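Local coordinates for protein rhodopsin (Rubrobacter xylanophilus, PDB 6KFQ) that binds retinal within a seven-helix membrane bundle and works as a light-driven proton pump of high thermal stability, at residues N26-F35 / L216-G227; V141-F150 / F164-W175. All coordinates share one frame; numbering follows the deposited sequence.

Contact 1: residues N26-F35 / L216-G227. With SO4 (sulfate ion), chain T.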
loop_
_atom_site.group_PDB
_atom_site.type_symbol
_atom_site.label_atom_id
_atom_site.label_comp_id
_atom_site.label_asym_id
_atom_site.label_seq_id
_atom_site.Cartn_x
_atom_site.Cartn_y
_atom_site.Cartn_z
ATOM N N ASN A 26 -3.356 18.276 15.879
ATOM C CA ASN A 26 -4.685 18.263 16.483
ATOM C C ASN A 26 -5.221 16.834 16.580
ATOM O O ASN A 26 -6.433 16.615 16.581
ATOM C CB ASN A 26 -5.649 19.156 15.700
ATOM C CG ASN A 26 -6.931 19.466 16.468
ATOM O OD1 ASN A 26 -6.954 19.448 17.701
ATOM N ND2 ASN A 26 -8.005 19.745 15.735
ATOM N N ALA A 27 -4.323 15.855 16.660
ATOM C CA ALA A 27 -4.740 14.460 16.749
ATOM C C ALA A 27 -5.442 14.201 18.078
ATOM O O ALA A 27 -5.017 14.720 19.113
ATOM C CB ALA A 27 -3.535 13.529 16.625
ATOM N N PRO A 28 -6.518 13.416 18.090
ATOM C CA PRO A 28 -7.092 12.999 19.374
ATOM C C PRO A 28 -6.040 12.285 20.209
ATOM O O PRO A 28 -5.123 11.653 19.682
ATOM C CB PRO A 28 -8.231 12.062 18.967
ATOM C CG PRO A 28 -8.620 12.543 17.602
ATOM C CD PRO A 28 -7.337 12.976 16.948
ATOM N N GLU A 29 -6.155 12.413 21.525
ATOM C CA GLU A 29 -5.110 11.866 22.374
ATOM C C GLU A 29 -5.144 10.344 22.340
ATOM O O GLU A 29 -6.192 9.723 22.142
ATOM C CB GLU A 29 -5.244 12.380 23.804
ATOM C CG GLU A 29 -6.252 11.666 24.660
ATOM C CD GLU A 29 -6.195 12.163 26.078
ATOM O OE1 GLU A 29 -6.520 11.386 27.002
ATOM O OE2 GLU A 29 -5.805 13.335 26.261
ATOM N N GLY A 30 -3.967 9.747 22.504
ATOM C CA GLY A 30 -3.820 8.320 22.333
ATOM C C GLY A 30 -3.928 7.828 20.907
ATOM O O GLY A 30 -3.938 6.613 20.691
ATOM N N THR A 31 -4.009 8.726 19.921
ATOM C CA THR A 31 -4.134 8.318 18.525
ATOM C C THR A 31 -3.001 8.832 17.651
ATOM O O THR A 31 -3.029 8.614 16.434
ATOM C CB THR A 31 -5.461 8.795 17.933
ATOM O OG1 THR A 31 -5.390 10.208 17.689
ATOM C CG2 THR A 31 -6.585 8.518 18.882
ATOM N N ARG A 32 -2.007 9.508 18.231
ATOM C CA ARG A 32 -0.979 10.146 17.414
ATOM C C ARG A 32 -0.206 9.130 16.579
ATOM O O ARG A 32 0.335 9.483 15.524
ATOM C CB ARG A 32 -0.033 10.963 18.302
ATOM C CG ARG A 32 1.414 10.494 18.317
ATOM C CD ARG A 32 2.251 11.335 19.274
ATOM N NE ARG A 32 3.683 11.102 19.105
ATOM N N TYR A 33 -0.167 7.862 17.008
ATOM C CA TYR A 33 0.590 6.872 16.247
ATOM C C TYR A 33 -0.051 6.589 14.892
ATOM O O TYR A 33 0.657 6.234 13.947
ATOM C CB TYR A 33 0.759 5.575 17.046
ATOM C CG TYR A 33 -0.531 4.909 17.474
ATOM C CD1 TYR A 33 -1.111 3.905 16.708
ATOM C CD2 TYR A 33 -1.158 5.277 18.654
ATOM C CE1 TYR A 33 -2.291 3.298 17.102
ATOM C CE2 TYR A 33 -2.327 4.674 19.060
ATOM C CZ TYR A 33 -2.891 3.688 18.285
ATOM O OH TYR A 33 -4.063 3.108 18.709
ATOM N N PHE A 34 -1.372 6.749 14.770
ATOM C CA PHE A 34 -2.009 6.627 13.459
ATOM C C PHE A 34 -1.478 7.684 12.500
ATOM O O PHE A 34 -1.144 7.390 11.345
ATOM C CB PHE A 34 -3.526 6.755 13.590
ATOM C CG PHE A 34 -4.210 5.506 14.060
ATOM C CD1 PHE A 34 -4.255 4.382 13.255
ATOM C CD2 PHE A 34 -4.834 5.465 15.299
ATOM C CE1 PHE A 34 -4.898 3.226 13.685
ATOM C CE2 PHE A 34 -5.479 4.313 15.734
ATOM C CZ PHE A 34 -5.509 3.193 14.924
ATOM N N PHE A 35 -1.404 8.931 12.965
ATOM C CA PHE A 35 -0.924 10.016 12.118
ATOM C C PHE A 35 0.533 9.802 11.727
ATOM O O PHE A 35 0.932 10.104 10.595
ATOM C CB PHE A 35 -1.113 11.358 12.842
ATOM C CG PHE A 35 -2.556 11.709 13.079
ATOM C CD1 PHE A 35 -3.200 12.621 12.265
ATOM C CD2 PHE A 35 -3.281 11.085 14.086
ATOM C CE1 PHE A 35 -4.531 12.924 12.460
ATOM C CE2 PHE A 35 -4.614 11.379 14.286
ATOM C CZ PHE A 35 -5.241 12.302 13.478
ATOM N N LEU A 216 -8.721 8.003 6.838
ATOM C CA LEU A 216 -8.371 7.538 8.178
ATOM C C LEU A 216 -8.211 8.708 9.144
ATOM O O LEU A 216 -8.867 8.771 10.194
ATOM C CB LEU A 216 -7.081 6.712 8.121
ATOM C CG LEU A 216 -6.565 6.272 9.495
ATOM C CD1 LEU A 216 -7.607 5.432 10.208
ATOM C CD2 LEU A 216 -5.250 5.509 9.363
ATOM N N LEU A 217 -7.329 9.646 8.804
ATOM C CA LEU A 217 -6.945 10.693 9.746
ATOM C C LEU A 217 -8.013 11.765 9.910
ATOM O O LEU A 217 -7.947 12.534 10.874
ATOM C CB LEU A 217 -5.623 11.327 9.310
ATOM C CG LEU A 217 -4.480 10.316 9.212
ATOM C CD1 LEU A 217 -3.146 11.010 8.967
ATOM C CD2 LEU A 217 -4.418 9.451 10.463
ATOM N N SER A 218 -8.995 11.831 9.014
ATOM C CA SER A 218 -10.130 12.726 9.201
ATOM C C SER A 218 -11.236 12.117 10.060
ATOM O O SER A 218 -12.164 12.838 10.449
ATOM C CB SER A 218 -10.707 13.135 7.844
ATOM O OG SER A 218 -9.714 13.742 7.038
ATOM N N SER A 219 -11.166 10.815 10.357
ATOM C CA SER A 219 -12.177 10.132 11.170
ATOM C C SER A 219 -11.863 10.336 12.653
ATOM O O SER A 219 -11.527 9.407 13.394
ATOM C CB SER A 219 -12.238 8.649 10.828
ATOM O OG SER A 219 -12.574 8.432 9.474
ATOM N N ARG A 220 -12.017 11.588 13.089
ATOM C CA ARG A 220 -11.597 11.967 14.433
ATOM C C ARG A 220 -12.431 11.288 15.508
ATOM O O ARG A 220 -11.907 10.968 16.580
ATOM C CB ARG A 220 -11.666 13.489 14.594
ATOM C CG ARG A 220 -10.835 14.245 13.564
ATOM C CD ARG A 220 -10.886 15.752 13.809
ATOM N NE ARG A 220 -10.535 16.062 15.191
ATOM C CZ ARG A 220 -9.291 16.087 15.660
ATOM N NH1 ARG A 220 -8.268 15.836 14.856
ATOM N NH2 ARG A 220 -9.071 16.370 16.938
ATOM N N GLN A 221 -13.721 11.066 15.251
ATOM C CA GLN A 221 -14.555 10.368 16.225
ATOM C C GLN A 221 -14.051 8.953 16.450
ATOM O O GLN A 221 -13.917 8.500 17.593
ATOM C CB GLN A 221 -16.007 10.338 15.757
ATOM C CG GLN A 221 -16.903 9.450 16.609
ATOM C CD GLN A 221 -18.240 9.181 15.953
ATOM O OE1 GLN A 221 -18.470 9.570 14.807
ATOM N NE2 GLN A 221 -19.130 8.505 16.673
ATOM N N ALA A 222 -13.771 8.237 15.361
ATOM C CA ALA A 222 -13.241 6.882 15.468
ATOM C C ALA A 222 -11.905 6.875 16.199
ATOM O O ALA A 222 -11.684 6.070 17.110
ATOM C CB ALA A 222 -13.101 6.278 14.073
ATOM N N LEU A 223 -11.002 7.776 15.811
ATOM C CA LEU A 223 -9.709 7.874 16.478
ATOM C C LEU A 223 -9.887 8.118 17.973
ATOM O O LEU A 223 -9.342 7.383 18.804
ATOM C CB LEU A 223 -8.873 8.981 15.829
ATOM C CG LEU A 223 -8.555 8.679 14.357
ATOM C CD1 LEU A 223 -7.666 9.747 13.750
ATOM C CD2 LEU A 223 -7.932 7.298 14.212
ATOM N N SER A 224 -10.700 9.113 18.333
ATOM C CA SER A 224 -10.904 9.411 19.747
ATOM C C SER A 224 -11.530 8.229 20.473
ATOM O O SER A 224 -11.207 7.973 21.637
ATOM C CB SER A 224 -11.766 10.666 19.909
ATOM O OG SER A 224 -13.077 10.459 19.418
ATOM N N ASP A 225 -12.424 7.493 19.801
ATOM C CA ASP A 225 -12.956 6.255 20.366
ATOM C C ASP A 225 -11.827 5.310 20.756
ATOM O O ASP A 225 -11.822 4.739 21.853
ATOM C CB ASP A 225 -13.893 5.575 19.363
ATOM C CG ASP A 225 -15.293 6.162 19.364
ATOM O OD1 ASP A 225 -15.584 7.026 20.215
ATOM O OD2 ASP A 225 -16.108 5.746 18.510
ATOM N N ILE A 226 -10.855 5.139 19.858
ATOM C CA ILE A 226 -9.730 4.247 20.121
ATOM C C ILE A 226 -8.797 4.853 21.160
ATOM O O ILE A 226 -8.312 4.156 22.060
ATOM C CB ILE A 226 -8.990 3.933 18.805
ATOM C CG1 ILE A 226 -9.907 3.161 17.860
ATOM C CG2 ILE A 226 -7.709 3.142 19.069
ATOM C CD1 ILE A 226 -9.332 2.970 16.477
ATOM N N GLY A 227 -8.534 6.159 21.058
ATOM C CA GLY A 227 -7.638 6.796 22.008
ATOM C C GLY A 227 -8.169 6.771 23.428
ATOM O O GLY A 227 -7.405 6.609 24.384
HETATM S S SO4 T . -0.153 8.753 21.298
HETATM O O1 SO4 T . 0.040 8.045 20.036
HETATM O O2 SO4 T . 1.099 9.377 21.714
HETATM O O3 SO4 T . -1.178 9.781 21.130
HETATM O O4 SO4 T . -0.576 7.799 22.321
#
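The guanidinium of R220 closes end-on upon one backbone oxygen in two hydrogen bonds: NH2 lies 2.7 Å and NH1 2.6 Å from N26 O. NH2 lines up with the carbonyl, at a C=O...N angle of 171°, while NH1 comes in from above the carbonyl plane, and both bonds are bent at the hydrogen. A bend at chi3 (52°) brings the group round to this oxygen, with N26 ND2 over one face and P28 CG over the other, both toward the rim, the amide plane turned only 17° from the guanidinium. The contact lies at one end of the seven-helix microbial rhodopsin bundle: 26-35 completes the connection from helix 2-23 and enters helix 32-53, and 216-227 carries helix 194-218 through a break at S219 into the short helix 220-228. The F35 ring is held between A27 CB and L217, whose CD2 sits 3.8 Å from the F35 ring centroid in a CH-pi contact. L223 forks between two rings, CD1 against F35 CE2 at 3.5 Å and CD2 against F34 CD2 at 3.8 Å. I226 crosses F34 roughly at right angles, CD1 near CZ. Where the backbones come closest, the P28-T31 type II turn meets G227, with a CA-H...O contact of 3.3 Å from G227 CA to E29 O. On the turn's other flank a sulfate, probably from the crystallisation liquor, accepts a hydrogen bond from R32 N.

Contact 2: residues V141-F150 / F164-W175. With MPG ([(Z)-octadec-9-enyl] (2R)-2,3-bis(oxidanyl)propanoate), chain C; MPG ([(Z)-octadec-9-enyl] (2R)-2,3-bis(oxidanyl)propanoate), chain F; RET (retinal), chain R; MPG ([(Z)-octadec-9-enyl] (2R)-2,3-bis(oxidanyl)propanoate), chain J.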
loop_
_atom_site.group_PDB
_atom_site.type_symbol
_atom_site.label_atom_id
_atom_site.label_comp_id
_atom_site.label_asym_id
_atom_site.label_seq_id
_atom_site.Cartn_x
_atom_site.Cartn_y
_atom_site.Cartn_z
ATOM N N VAL A 141 -3.378 -12.522 2.046
ATOM C CA VAL A 141 -3.612 -11.214 2.674
ATOM C C VAL A 141 -5.098 -10.884 2.690
ATOM O O VAL A 141 -5.656 -10.509 3.726
ATOM C CB VAL A 141 -2.815 -10.114 1.950
ATOM C CG1 VAL A 141 -3.245 -8.704 2.452
ATOM C CG2 VAL A 141 -1.324 -10.350 2.104
ATOM N N LEU A 142 -5.747 -10.964 1.525
ATOM C CA LEU A 142 -7.165 -10.623 1.449
ATOM C C LEU A 142 -7.979 -11.497 2.386
ATOM O O LEU A 142 -8.893 -11.018 3.070
ATOM C CB LEU A 142 -7.663 -10.788 0.015
ATOM C CG LEU A 142 -6.975 -9.961 -1.059
ATOM C CD1 LEU A 142 -7.469 -10.411 -2.421
ATOM C CD2 LEU A 142 -7.254 -8.466 -0.849
ATOM N N TYR A 143 -7.632 -12.783 2.445
ATOM C CA TYR A 143 -8.361 -13.730 3.276
ATOM C C TYR A 143 -8.229 -13.397 4.755
ATOM O O TYR A 143 -9.211 -13.460 5.503
ATOM C CB TYR A 143 -7.842 -15.145 3.012
ATOM C CG TYR A 143 -8.592 -16.218 3.753
ATOM C CD1 TYR A 143 -8.205 -16.621 5.029
ATOM C CD2 TYR A 143 -9.690 -16.831 3.179
ATOM C CE1 TYR A 143 -8.904 -17.610 5.711
ATOM C CE2 TYR A 143 -10.388 -17.812 3.849
ATOM C CZ TYR A 143 -9.997 -18.192 5.114
ATOM O OH TYR A 143 -10.701 -19.183 5.763
ATOM N N LEU A 144 -7.010 -13.097 5.214
ATOM C CA LEU A 144 -6.858 -12.739 6.619
ATOM C C LEU A 144 -7.603 -11.451 6.913
ATOM O O LEU A 144 -8.245 -11.312 7.961
ATOM C CB LEU A 144 -5.379 -12.605 6.977
ATOM C CG LEU A 144 -4.659 -13.960 7.002
ATOM C CD1 LEU A 144 -3.211 -13.788 7.424
ATOM C CD2 LEU A 144 -5.367 -14.907 7.931
ATOM N N LEU A 145 -7.559 -10.511 5.973
ATOM C CA LEU A 145 -8.277 -9.255 6.150
ATOM C C LEU A 145 -9.777 -9.495 6.269
ATOM O O LEU A 145 -10.442 -8.928 7.146
ATOM C CB LEU A 145 -7.959 -8.323 4.979
ATOM C CG LEU A 145 -8.645 -6.956 4.972
ATOM C CD1 LEU A 145 -8.236 -6.130 6.184
ATOM C CD2 LEU A 145 -8.328 -6.219 3.678
ATOM N N VAL A 146 -10.330 -10.339 5.400
ATOM C CA VAL A 146 -11.778 -10.493 5.352
ATOM C C VAL A 146 -12.267 -11.409 6.467
ATOM O O VAL A 146 -13.270 -11.117 7.129
ATOM C CB VAL A 146 -12.213 -11.000 3.965
ATOM C CG1 VAL A 146 -13.659 -11.465 3.995
ATOM C CG2 VAL A 146 -12.023 -9.909 2.921
ATOM N N SER A 147 -11.569 -12.521 6.703
ATOM C CA SER A 147 -12.064 -13.513 7.652
ATOM C C SER A 147 -11.836 -13.109 9.104
ATOM O O SER A 147 -12.602 -13.517 9.980
ATOM C CB SER A 147 -11.400 -14.866 7.388
ATOM O OG SER A 147 -10.011 -14.794 7.660
ATOM N N ARG A 148 -10.796 -12.330 9.385
ATOM C CA ARG A 148 -10.451 -11.975 10.758
ATOM C C ARG A 148 -10.755 -10.526 11.103
ATOM O O ARG A 148 -11.442 -10.257 12.093
ATOM C CB ARG A 148 -8.966 -12.258 11.009
ATOM C CG ARG A 148 -8.479 -11.882 12.395
ATOM C CD ARG A 148 -9.075 -12.783 13.464
ATOM N NE ARG A 148 -8.601 -12.399 14.786
ATOM C CZ ARG A 148 -7.523 -12.908 15.366
ATOM N NH1 ARG A 148 -6.814 -13.844 14.748
ATOM N NH2 ARG A 148 -7.164 -12.489 16.570
ATOM N N LEU A 149 -10.260 -9.570 10.314
ATOM C CA LEU A 149 -10.340 -8.177 10.753
ATOM C C LEU A 149 -11.747 -7.610 10.640
ATOM O O LEU A 149 -12.129 -6.768 11.461
ATOM C CB LEU A 149 -9.349 -7.313 9.976
ATOM C CG LEU A 149 -7.880 -7.532 10.331
ATOM C CD1 LEU A 149 -7.001 -6.515 9.619
ATOM C CD2 LEU A 149 -7.681 -7.474 11.837
ATOM N N PHE A 150 -12.536 -8.032 9.644
ATOM C CA PHE A 150 -13.917 -7.555 9.583
ATOM C C PHE A 150 -14.694 -8.000 10.812
ATOM O O PHE A 150 -15.524 -7.251 11.341
ATOM C CB PHE A 150 -14.606 -8.045 8.309
ATOM C CG PHE A 150 -14.419 -7.132 7.125
ATOM C CD1 PHE A 150 -13.316 -7.267 6.300
ATOM C CD2 PHE A 150 -15.348 -6.133 6.843
ATOM C CE1 PHE A 150 -13.132 -6.428 5.206
ATOM C CE2 PHE A 150 -15.175 -5.291 5.750
ATOM C CZ PHE A 150 -14.065 -5.441 4.929
ATOM N N PHE A 164 -13.202 1.499 9.502
ATOM C CA PHE A 164 -12.525 0.276 9.101
ATOM C C PHE A 164 -13.135 -0.284 7.822
ATOM O O PHE A 164 -12.423 -0.612 6.868
ATOM C CB PHE A 164 -12.584 -0.794 10.186
ATOM C CG PHE A 164 -12.059 -2.109 9.682
ATOM C CD1 PHE A 164 -10.694 -2.341 9.640
ATOM C CD2 PHE A 164 -12.915 -3.058 9.137
ATOM C CE1 PHE A 164 -10.185 -3.533 9.118
ATOM C CE2 PHE A 164 -12.414 -4.243 8.614
ATOM C CZ PHE A 164 -11.045 -4.473 8.601
ATOM N N ARG A 165 -14.458 -0.426 7.803
ATOM C CA ARG A 165 -15.111 -1.019 6.643
ATOM C C ARG A 165 -14.846 -0.200 5.389
ATOM O O ARG A 165 -14.592 -0.760 4.316
ATOM C CB ARG A 165 -16.608 -1.154 6.913
ATOM C CG ARG A 165 -16.916 -2.277 7.892
ATOM C CD ARG A 165 -18.291 -2.134 8.513
ATOM N NE ARG A 165 -18.480 -3.096 9.595
ATOM C CZ ARG A 165 -19.394 -2.974 10.552
ATOM N NH1 ARG A 165 -20.201 -1.922 10.566
ATOM N NH2 ARG A 165 -19.494 -3.899 11.497
ATOM N N THR A 166 -14.874 1.127 5.514
ATOM C CA THR A 166 -14.588 1.985 4.371
ATOM C C THR A 166 -13.163 1.780 3.872
ATOM O O THR A 166 -12.937 1.605 2.670
ATOM C CB THR A 166 -14.826 3.446 4.745
ATOM O OG1 THR A 166 -16.216 3.630 5.016
ATOM C CG2 THR A 166 -14.401 4.358 3.600
ATOM N N LEU A 167 -12.184 1.808 4.783
ATOM C CA LEU A 167 -10.795 1.660 4.362
ATOM C C LEU A 167 -10.516 0.253 3.852
ATOM O O LEU A 167 -9.710 0.067 2.930
ATOM C CB LEU A 167 -9.863 1.999 5.517
ATOM C CG LEU A 167 -9.889 3.460 5.976
ATOM C CD1 LEU A 167 -8.906 3.643 7.111
ATOM C CD2 LEU A 167 -9.581 4.402 4.823
ATOM N N ALA A 168 -11.143 -0.753 4.458
ATOM C CA ALA A 168 -10.865 -2.126 4.049
ATOM C C ALA A 168 -11.416 -2.407 2.656
ATOM O O ALA A 168 -10.758 -3.071 1.850
ATOM C CB ALA A 168 -11.437 -3.112 5.074
ATOM N N VAL A 169 -12.625 -1.928 2.362
ATOM C CA VAL A 169 -13.174 -2.084 1.017
ATOM C C VAL A 169 -12.341 -1.304 0.019
ATOM O O VAL A 169 -12.017 -1.804 -1.066
ATOM C CB VAL A 169 -14.653 -1.648 0.981
ATOM C CG1 VAL A 169 -15.168 -1.645 -0.433
ATOM C CG2 VAL A 169 -15.489 -2.579 1.820
ATOM N N LEU A 170 -11.967 -0.069 0.371
ATOM C CA LEU A 170 -11.096 0.712 -0.503
ATOM C C LEU A 170 -9.800 -0.030 -0.793
ATOM O O LEU A 170 -9.323 -0.069 -1.934
ATOM C CB LEU A 170 -10.791 2.060 0.147
ATOM C CG LEU A 170 -9.796 2.923 -0.625
ATOM C CD1 LEU A 170 -10.396 3.361 -1.957
ATOM C CD2 LEU A 170 -9.399 4.146 0.191
ATOM N N THR A 171 -9.195 -0.586 0.250
ATOM C CA THR A 171 -7.965 -1.354 0.106
ATOM C C THR A 171 -8.163 -2.553 -0.813
ATOM O O THR A 171 -7.391 -2.759 -1.754
ATOM C CB THR A 171 -7.485 -1.778 1.500
ATOM O OG1 THR A 171 -7.064 -0.606 2.235
ATOM C CG2 THR A 171 -6.345 -2.779 1.439
ATOM N N ILE A 172 -9.194 -3.357 -0.563
ATOM C CA ILE A 172 -9.385 -4.561 -1.371
ATOM C C ILE A 172 -9.576 -4.200 -2.841
ATOM O O ILE A 172 -8.956 -4.797 -3.733
ATOM C CB ILE A 172 -10.563 -5.383 -0.825
ATOM C CG1 ILE A 172 -10.238 -5.940 0.566
ATOM C CG2 ILE A 172 -10.906 -6.542 -1.758
ATOM C CD1 ILE A 172 -11.445 -6.561 1.228
ATOM N N VAL A 173 -10.407 -3.190 -3.120
ATOM C CA VAL A 173 -10.660 -2.798 -4.506
ATOM C C VAL A 173 -9.378 -2.323 -5.173
ATOM O O VAL A 173 -9.039 -2.751 -6.284
ATOM C CB VAL A 173 -11.757 -1.722 -4.570
ATOM C CG1 VAL A 173 -11.857 -1.161 -5.969
ATOM C CG2 VAL A 173 -13.100 -2.318 -4.129
ATOM N N LEU A 174 -8.657 -1.415 -4.519
ATOM C CA LEU A 174 -7.472 -0.834 -5.145
ATOM C C LEU A 174 -6.352 -1.857 -5.264
ATOM O O LEU A 174 -5.677 -1.924 -6.297
ATOM C CB LEU A 174 -7.000 0.390 -4.351
ATOM C CG LEU A 174 -7.892 1.633 -4.397
ATOM C CD1 LEU A 174 -7.282 2.717 -3.533
ATOM C CD2 LEU A 174 -8.066 2.144 -5.820
ATOM N N TRP A 175 -6.140 -2.673 -4.226
ATOM C CA TRP A 175 -5.004 -3.585 -4.275
ATOM C C TRP A 175 -5.182 -4.637 -5.355
ATOM O O TRP A 175 -4.201 -5.078 -5.950
ATOM C CB TRP A 175 -4.778 -4.259 -2.922
ATOM C CG TRP A 175 -4.208 -3.354 -1.846
ATOM C CD1 TRP A 175 -4.442 -2.012 -1.686
ATOM C CD2 TRP A 175 -3.314 -3.734 -0.786
ATOM N NE1 TRP A 175 -3.752 -1.538 -0.588
ATOM C CE2 TRP A 175 -3.062 -2.576 -0.013
ATOM C CE3 TRP A 175 -2.709 -4.940 -0.412
ATOM C CZ2 TRP A 175 -2.225 -2.592 1.105
ATOM C CZ3 TRP A 175 -1.882 -4.957 0.695
ATOM C CH2 TRP A 175 -1.643 -3.793 1.440
HETATM C C2 MPG C . -14.086 -15.551 4.578
HETATM C C3 MPG C . -13.557 -16.023 3.242
HETATM C C4 MPG C . -12.881 -14.929 2.450
HETATM C C5 MPG C . -12.206 -15.391 1.177
HETATM C C6 MPG C . -11.282 -14.358 0.569
HETATM C C7 MPG C . -10.448 -14.856 -0.605
HETATM C C8 MPG C . -11.201 -14.994 -1.893
HETATM C C9 MPG C . -10.384 -15.627 -2.975
HETATM C C10 MPG C . -9.977 -15.094 -4.096
HETATM C C11 MPG C . -10.141 -13.682 -4.563
HETATM C C12 MPG C . -8.827 -12.997 -4.783
HETATM C C13 MPG C . -8.779 -12.082 -5.995
HETATM C C14 MPG C . -7.377 -11.749 -6.436
HETATM C C15 MPG C . -7.270 -11.264 -7.858
HETATM C C16 MPG C . -5.880 -11.368 -8.436
HETATM C C17 MPG C . -5.780 -11.015 -9.897
HETATM C C18 MPG C . -4.419 -11.279 -10.497
HETATM C C4 MPG F . -16.400 -8.617 3.647
HETATM C C5 MPG F . -16.534 -7.435 2.716
HETATM C C6 MPG F . -15.776 -7.580 1.418
HETATM C C7 MPG F . -15.859 -6.369 0.496
HETATM C C8 MPG F . -15.223 -6.588 -0.842
HETATM C C9 MPG F . -15.252 -5.391 -1.743
HETATM C C10 MPG F . -14.888 -5.425 -2.999
HETATM C C11 MPG F . -14.428 -6.672 -3.689
HETATM C C12 MPG F . -14.330 -6.549 -5.178
HETATM C C13 MPG F . -13.159 -5.727 -5.691
HETATM C C14 MPG F . -13.121 -5.636 -7.198
HETATM C C15 MPG F . -11.892 -4.985 -7.787
HETATM C C16 MPG F . -11.922 -4.926 -9.294
HETATM C C17 MPG F . -10.672 -4.455 -9.986
HETATM C C18 MPG F . -10.777 -4.481 -11.494
HETATM C C1 RET R . 2.282 -7.412 -7.735
HETATM C C2 RET R . 2.714 -8.370 -8.854
HETATM C C3 RET R . 2.599 -9.841 -8.515
HETATM C C4 RET R . 1.193 -10.198 -8.077
HETATM C C5 RET R . 0.559 -9.180 -7.154
HETATM C C6 RET R . 1.090 -7.964 -6.927
HETATM C C7 RET R . 0.411 -7.043 -6.027
HETATM C C8 RET R . 0.799 -5.833 -5.539
HETATM C C9 RET R . 0.096 -4.934 -4.652
HETATM C C10 RET R . 0.596 -3.700 -4.458
HETATM C C11 RET R . 0.069 -2.658 -3.624
HETATM C C12 RET R . 0.705 -1.496 -3.512
HETATM C C13 RET R . 0.316 -0.364 -2.704
HETATM C C14 RET R . 1.156 0.696 -2.625
HETATM C C15 RET R . 0.985 1.897 -1.859
HETATM C C16 RET R . 3.498 -7.190 -6.825
HETATM C C17 RET R . 1.943 -6.089 -8.448
HETATM C C18 RET R . -0.606 -9.747 -6.389
HETATM C C19 RET R . -1.175 -5.407 -4.006
HETATM C C20 RET R . -0.989 -0.438 -1.961
HETATM C C14 MPG J . -14.872 3.504 -0.937
HETATM C C15 MPG J . -15.065 2.118 -1.498
HETATM C C16 MPG J . -14.019 1.702 -2.503
HETATM C C17 MPG J . -13.936 2.569 -3.731
HETATM C C18 MPG J . -12.947 2.082 -4.763
HETATM O O HOH W 1 -17.062 -5.401 9.874
#
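F150 and F164 form a T-shaped pair: the edge of F164 points at the face of F150, with centroids 5.1 Å apart and planes at 78°. CE2 of F164 stands over the centre of the F150 ring, and the chain of a monoolein-like lipid lies over the opposite face, so the ring is clamped between protein and lipid. The remaining direct contacts are apolar, and two of them are knobs into holes. F150 fits among F164, R165, A168 and I172, its CZ 3.5 Å from A168 CB. I172 returns the fit into the hole made by L142, L145, V146 and F150: its CG1, anti to the carbonyl carbon (chi1 -66°), reaches L145 CD2 at 3.7 Å, and its CD1 meets V146 CG2 at 3.8 Å. L149 CB packs on F164 CZ at 3.6 Å. V141 CG1 lies loosely against W175 CZ3, and the W175 indole presses a face on the retinal, with NE1 3.3 Å from retinal C20. The polar link is a water, which donates to F150 O and accepts from R165 NE at 2.7 Å, lying in the guanidinium plane. The axes of 141-150 and 164-175 run antiparallel at 159°, 11.4 Å apart at closest approach; lipid chains line V146, F150, V169 and V173, while inward L149 and W175 reach helices 70-90 and 98-120, and L167 and T171 pack on helix 194-218.

Contacts 1 and 2 lie with their centres 20 Å apart in the same helical bundle. Along the chain the order is 26-35, 141-150, 164-175, 216-227, so both segments of contact 2 fall between those of contact 1. Contact 1 brings together early and late parts of the chain, whereas contact 2 pairs helices 124-153 and 158-184, neighbours in sequence. Helix 158-184 is followed in the chain by helix 194-218, and the two sites meet directly there, L216 CB packing on L167 CD1 at 3.7 Å. Contact 1 thus lies at one end of the bundle, joining the first interhelical connection to the last helices of the chain, while contact 2 runs from lipid-facing side chains to the retinal pocket.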